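CbsA (Xanthomonas oryzae pv. oryzae, PDB 5XYH) is a cellobiosidase of glycoside hydrolase family 6 that hydrolyses beta-1,4-glucosidic bonds of cellulose to release cellobiose, probably to degrade plant cell walls. Local coordinates at residues 18-30 against 405-417. Residues are numbered along the deposited sequence; the frame is centred on the assembly and turned at random.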
loop_
_atom_site.group_PDB
_atom_site.type_symbol
_atom_site.label_atom_id
_atom_site.label_comp_id
_atom_site.label_asym_id
_atom_site.label_seq_id
_atom_site.Cartn_x
_atom_site.Cartn_y
_atom_site.Cartn_z
ATOM N N ASP A 18 0.706 -12.043 -14.470
ATOM C CA ASP A 18 0.320 -12.927 -13.374
ATOM C C ASP A 18 -0.992 -12.476 -12.745
ATOM O O ASP A 18 -1.816 -13.309 -12.350
ATOM C CB ASP A 18 1.421 -12.987 -12.329
ATOM C CG ASP A 18 2.683 -13.619 -12.860
ATOM O OD1 ASP A 18 2.576 -14.521 -13.726
ATOM O OD2 ASP A 18 3.773 -13.209 -12.407
ATOM N N TYR A 19 -1.189 -11.161 -12.610
ATOM C CA TYR A 19 -2.480 -10.660 -12.148
ATOM C C TYR A 19 -3.571 -10.977 -13.167
ATOM O O TYR A 19 -4.666 -11.411 -12.795
ATOM C CB TYR A 19 -2.386 -9.155 -11.875
ATOM C CG TYR A 19 -3.623 -8.540 -11.266
ATOM C CD1 TYR A 19 -3.952 -8.763 -9.933
ATOM C CD2 TYR A 19 -4.460 -7.725 -12.019
ATOM C CE1 TYR A 19 -5.093 -8.208 -9.370
ATOM C CE2 TYR A 19 -5.602 -7.160 -11.463
ATOM C CZ TYR A 19 -5.910 -7.410 -10.137
ATOM O OH TYR A 19 -7.044 -6.843 -9.580
ATOM N N SER A 20 -3.280 -10.784 -14.461
ATOM C CA SER A 20 -4.224 -11.203 -15.500
ATOM C C SER A 20 -4.603 -12.674 -15.344
ATOM O O SER A 20 -5.786 -13.030 -15.430
ATOM C CB SER A 20 -3.637 -10.938 -16.890
ATOM O OG SER A 20 -3.379 -9.549 -17.056
ATOM N N LYS A 21 -3.618 -13.544 -15.095
ATOM C CA LYS A 21 -3.930 -14.967 -14.986
ATOM C C LYS A 21 -4.790 -15.250 -13.760
ATOM O O LYS A 21 -5.709 -16.075 -13.818
ATOM C CB LYS A 21 -2.640 -15.782 -14.957
ATOM C CG LYS A 21 -2.849 -17.246 -14.581
ATOM C CD LYS A 21 -1.695 -18.107 -15.043
ATOM C CE LYS A 21 -0.357 -17.501 -14.654
ATOM N NZ LYS A 21 0.770 -18.373 -15.095
ATOM N N GLU A 22 -4.519 -14.554 -12.647
ATOM C CA GLU A 22 -5.387 -14.642 -11.474
ATOM C C GLU A 22 -6.814 -14.229 -11.820
ATOM O O GLU A 22 -7.774 -14.937 -11.499
ATOM C CB GLU A 22 -4.836 -13.766 -10.341
ATOM C CG GLU A 22 -3.567 -14.306 -9.671
ATOM C CD GLU A 22 -3.014 -13.394 -8.583
ATOM O OE1 GLU A 22 -2.864 -12.191 -8.850
ATOM O OE2 GLU A 22 -2.718 -13.881 -7.468
ATOM N N VAL A 23 -6.971 -13.065 -12.457
ATOM C CA VAL A 23 -8.300 -12.581 -12.813
ATOM C C VAL A 23 -8.991 -13.560 -13.751
ATOM O O VAL A 23 -10.181 -13.851 -13.593
ATOM C CB VAL A 23 -8.203 -11.168 -13.421
ATOM C CG1 VAL A 23 -9.516 -10.749 -14.057
ATOM C CG2 VAL A 23 -7.817 -10.176 -12.350
ATOM N N ASP A 24 -8.255 -14.100 -14.728
ATOM C CA ASP A 24 -8.847 -15.073 -15.646
ATOM C C ASP A 24 -9.413 -16.271 -14.892
ATOM O O ASP A 24 -10.457 -16.820 -15.280
ATOM C CB ASP A 24 -7.813 -15.535 -16.672
ATOM C CG ASP A 24 -7.508 -14.478 -17.723
ATOM O OD1 ASP A 24 -8.356 -13.592 -17.962
ATOM O OD2 ASP A 24 -6.431 -14.555 -18.337
ATOM N N SER A 25 -8.741 -16.687 -13.809
ATOM C CA SER A 25 -9.223 -17.814 -13.012
ATOM C C SER A 25 -10.586 -17.529 -12.389
ATOM O O SER A 25 -11.351 -18.463 -12.119
ATOM C CB SER A 25 -8.190 -18.167 -11.926
ATOM O OG SER A 25 -8.330 -17.357 -10.762
ATOM N N SER A 26 -10.912 -16.252 -12.161
ATOM C CA SER A 26 -12.218 -15.842 -11.654
ATOM C C SER A 26 -13.244 -15.655 -12.766
ATOM O O SER A 26 -14.430 -15.947 -12.573
ATOM C CB SER A 26 -12.100 -14.529 -10.872
ATOM O OG SER A 26 -11.613 -14.753 -9.563
ATOM N N ILE A 27 -12.816 -15.135 -13.916
ATOM C CA ILE A 27 -13.733 -14.943 -15.035
ATOM C C ILE A 27 -14.389 -16.266 -15.421
ATOM O O ILE A 27 -15.606 -16.336 -15.637
ATOM C CB ILE A 27 -12.984 -14.306 -16.221
ATOM C CG1 ILE A 27 -12.641 -12.851 -15.916
ATOM C CG2 ILE A 27 -13.799 -14.424 -17.492
ATOM C CD1 ILE A 27 -11.695 -12.245 -16.918
ATOM N N VAL A 28 -13.607 -17.340 -15.495
ATOM C CA VAL A 28 -14.193 -18.598 -15.945
ATOM C C VAL A 28 -15.128 -19.208 -14.909
ATOM O O VAL A 28 -15.931 -20.070 -15.265
ATOM C CB VAL A 28 -13.097 -19.598 -16.351
ATOM C CG1 VAL A 28 -12.238 -18.995 -17.458
ATOM C CG2 VAL A 28 -12.265 -19.989 -15.153
ATOM N N LYS A 29 -15.056 -18.789 -13.638
ATOM C CA LYS A 29 -15.955 -19.318 -12.611
ATOM C C LYS A 29 -17.320 -18.638 -12.591
ATOM O O LYS A 29 -18.280 -19.233 -12.088
ATOM C CB LYS A 29 -15.340 -19.185 -11.211
ATOM C CG LYS A 29 -14.151 -20.098 -10.947
ATOM C CD LYS A 29 -13.469 -19.771 -9.621
ATOM C CE LYS A 29 -12.294 -20.710 -9.370
ATOM N NZ LYS A 29 -11.489 -20.327 -8.182
ATOM N N VAL A 30 -17.435 -17.403 -13.098
ATOM C CA VAL A 30 -18.676 -16.639 -13.020
ATOM C C VAL A 30 -19.409 -16.754 -14.350
ATOM O O VAL A 30 -18.785 -16.725 -15.419
ATOM C CB VAL A 30 -18.404 -15.161 -12.663
ATOM C CG1 VAL A 30 -17.579 -15.045 -11.375
ATOM C CG2 VAL A 30 -17.715 -14.462 -13.779
ATOM N N ILE A 405 -3.791 -18.225 1.734
ATOM C CA ILE A 405 -2.605 -17.610 2.322
ATOM C C ILE A 405 -2.291 -16.277 1.634
ATOM O O ILE A 405 -2.671 -16.014 0.484
ATOM C CB ILE A 405 -1.388 -18.552 2.276
ATOM C CG1 ILE A 405 -0.916 -18.770 0.840
ATOM C CG2 ILE A 405 -1.711 -19.891 2.970
ATOM C CD1 ILE A 405 0.198 -19.789 0.675
ATOM N N ALA A 406 -1.555 -15.443 2.361
ATOM C CA ALA A 406 -1.187 -14.105 1.916
ATOM C C ALA A 406 -0.566 -14.121 0.527
ATOM O O ALA A 406 0.317 -14.930 0.243
ATOM C CB ALA A 406 -0.198 -13.497 2.920
ATOM N N GLY A 407 -1.023 -13.204 -0.323
ATOM C CA GLY A 407 -0.463 -13.026 -1.651
ATOM C C GLY A 407 -0.931 -14.010 -2.702
ATOM O O GLY A 407 -0.365 -14.029 -3.801
ATOM N N THR A 408 -1.931 -14.835 -2.406
ATOM C CA THR A 408 -2.543 -15.727 -3.385
ATOM C C THR A 408 -4.017 -15.364 -3.568
ATOM O O THR A 408 -4.612 -14.647 -2.759
ATOM C CB THR A 408 -2.406 -17.201 -2.970
ATOM O OG1 THR A 408 -3.262 -17.471 -1.856
ATOM C CG2 THR A 408 -0.982 -17.491 -2.568
ATOM N N TRP A 409 -4.613 -15.883 -4.643
ATOM C CA TRP A 409 -5.890 -15.358 -5.115
ATOM C C TRP A 409 -7.058 -15.732 -4.205
ATOM O O TRP A 409 -7.194 -16.881 -3.774
ATOM C CB TRP A 409 -6.164 -15.871 -6.525
ATOM C CG TRP A 409 -7.135 -15.057 -7.273
ATOM C CD1 TRP A 409 -8.328 -15.474 -7.782
ATOM C CD2 TRP A 409 -7.010 -13.670 -7.620
ATOM N NE1 TRP A 409 -8.957 -14.433 -8.423
ATOM C CE2 TRP A 409 -8.163 -13.318 -8.351
ATOM C CE3 TRP A 409 -6.027 -12.695 -7.396
ATOM C CZ2 TRP A 409 -8.371 -12.030 -8.851
ATOM C CZ3 TRP A 409 -6.233 -11.411 -7.907
ATOM C CH2 TRP A 409 -7.400 -11.095 -8.617
ATOM N N PHE A 410 -7.939 -14.766 -3.968
ATOM C CA PHE A 410 -9.083 -14.909 -3.071
ATOM C C PHE A 410 -10.331 -14.576 -3.886
ATOM O O PHE A 410 -10.786 -13.432 -3.905
ATOM C CB PHE A 410 -8.905 -13.998 -1.840
ATOM C CG PHE A 410 -9.881 -14.253 -0.715
ATOM C CD1 PHE A 410 -10.921 -15.164 -0.843
ATOM C CD2 PHE A 410 -9.743 -13.565 0.486
ATOM C CE1 PHE A 410 -11.809 -15.373 0.200
ATOM C CE2 PHE A 410 -10.623 -13.766 1.527
ATOM C CZ PHE A 410 -11.655 -14.680 1.388
ATOM N N HIS A 411 -10.877 -15.600 -4.559
ATOM C CA HIS A 411 -11.981 -15.396 -5.495
ATOM C C HIS A 411 -13.156 -14.652 -4.860
ATOM O O HIS A 411 -13.711 -13.728 -5.470
ATOM C CB HIS A 411 -12.436 -16.747 -6.056
ATOM C CG HIS A 411 -13.630 -16.657 -6.952
ATOM N ND1 HIS A 411 -13.579 -16.083 -8.204
ATOM C CD2 HIS A 411 -14.907 -17.073 -6.781
ATOM C CE1 HIS A 411 -14.774 -16.138 -8.762
ATOM N NE2 HIS A 411 -15.597 -16.741 -7.923
ATOM N N ALA A 412 -13.544 -15.019 -3.633
ATOM C CA ALA A 412 -14.707 -14.374 -3.024
ATOM C C ALA A 412 -14.458 -12.889 -2.762
ATOM O O ALA A 412 -15.339 -12.059 -3.010
ATOM C CB ALA A 412 -15.104 -15.087 -1.735
ATOM N N HIS A 413 -13.270 -12.532 -2.266
ATOM C CA HIS A 413 -12.943 -11.111 -2.092
ATOM C C HIS A 413 -12.921 -10.376 -3.426
ATOM O O HIS A 413 -13.290 -9.193 -3.509
ATOM C CB HIS A 413 -11.593 -10.957 -1.398
ATOM C CG HIS A 413 -11.447 -9.676 -0.637
ATOM N ND1 HIS A 413 -10.256 -8.990 -0.559
ATOM C CD2 HIS A 413 -12.338 -8.970 0.097
ATOM C CE1 HIS A 413 -10.419 -7.909 0.183
ATOM N NE2 HIS A 413 -11.672 -7.877 0.604
ATOM N N PHE A 414 -12.452 -11.049 -4.477
ATOM C CA PHE A 414 -12.345 -10.405 -5.779
ATOM C C PHE A 414 -13.716 -10.017 -6.311
ATOM O O PHE A 414 -13.944 -8.863 -6.687
ATOM C CB PHE A 414 -11.641 -11.320 -6.771
ATOM C CG PHE A 414 -11.393 -10.679 -8.101
ATOM C CD1 PHE A 414 -10.624 -9.527 -8.193
ATOM C CD2 PHE A 414 -11.921 -11.229 -9.264
ATOM C CE1 PHE A 414 -10.373 -8.923 -9.434
ATOM C CE2 PHE A 414 -11.684 -10.626 -10.512
ATOM C CZ PHE A 414 -10.912 -9.477 -10.592
ATOM N N VAL A 415 -14.637 -10.985 -6.362
ATOM C CA VAL A 415 -15.998 -10.711 -6.809
ATOM C C VAL A 415 -16.598 -9.564 -6.015
ATOM O O VAL A 415 -17.232 -8.660 -6.575
ATOM C CB VAL A 415 -16.855 -11.981 -6.682
ATOM C CG1 VAL A 415 -18.337 -11.645 -6.917
ATOM C CG2 VAL A 415 -16.331 -13.071 -7.633
ATOM N N GLN A 416 -16.400 -9.576 -4.696
ATOM C CA GLN A 416 -16.915 -8.500 -3.856
ATOM C C GLN A 416 -16.284 -7.156 -4.238
ATOM O O GLN A 416 -16.986 -6.155 -4.417
ATOM C CB GLN A 416 -16.665 -8.837 -2.379
ATOM C CG GLN A 416 -16.880 -7.683 -1.411
ATOM C CD GLN A 416 -16.054 -7.820 -0.115
ATOM O OE1 GLN A 416 -16.216 -8.780 0.644
ATOM N NE2 GLN A 416 -15.165 -6.860 0.123
ATOM N N LEU A 417 -14.957 -7.131 -4.407
ATOM C CA LEU A 417 -14.264 -5.886 -4.735
ATOM C C LEU A 417 -14.739 -5.295 -6.058
ATOM O O LEU A 417 -14.911 -4.071 -6.172
ATOM C CB LEU A 417 -12.758 -6.128 -4.777
ATOM C CG LEU A 417 -12.099 -6.287 -3.406
ATOM C CD1 LEU A 417 -10.706 -6.873 -3.596
ATOM C CD2 LEU A 417 -12.031 -4.937 -2.699
HETATM O O HOH W 1 -2.537 -16.413 -6.625
#
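Ser26 OG is gripped by two ring nitrogens of the 405-417 segment. Trp409 NE1 donates to it over 2.9 Å in a nearly straight bond (173°), with the hydroxyl oxygen lying in the indole plane, and His411 ND1 sits 2.7 Å from the same OG in a second hydrogen bond. The serine holds OG beside its backbone N, directed at both rings. Glu22 and Lys29 supply CH-pi contacts. Glu22 CB lies over the six-membered ring of Trp409, 3.5 Å from its centroid; beyond it the extended side chain carries the carboxylate out past the CE3 edge of the ring, tilted against the indole plane. Lys29 runs extended across His411 and places CD above the imidazole centre, 3.9 Å away; Val415 CG2 covers the opposite face, and Val30 CG1 meets the imidazole edge near CE1. Apolar contacts fill the inner side. Val23 CG2 touches Phe414 CZ at 3.6 Å and also reaches Trp409 CH2, while Tyr19 meets the far rim of the indole, its CE1 3.7 Å from Trp409 CZ3, with the ring planes at 78°. Trp409 CZ2 in turn rests over the centre of the Phe414 ring. A water accepts weakly from Trp409 N and donates to Glu22 OE2 at 2.7 Å. Tyr19 OH bonds Gly363 O, and Met39 of helix 33-42 touches Phe414 and Val415. The helices of 18-27 and 411-417 cross almost perpendicularly (-87°), joining an N-terminal helix of the family 6 catalytic domain to its C-terminal helix. With its rim nitrogen anchored on Ser26 and a face against Glu22, the indole is fixed in both tilt and rotation, and the shared hydroxyl ties Trp409 and His411 to one point on the N-terminal helix.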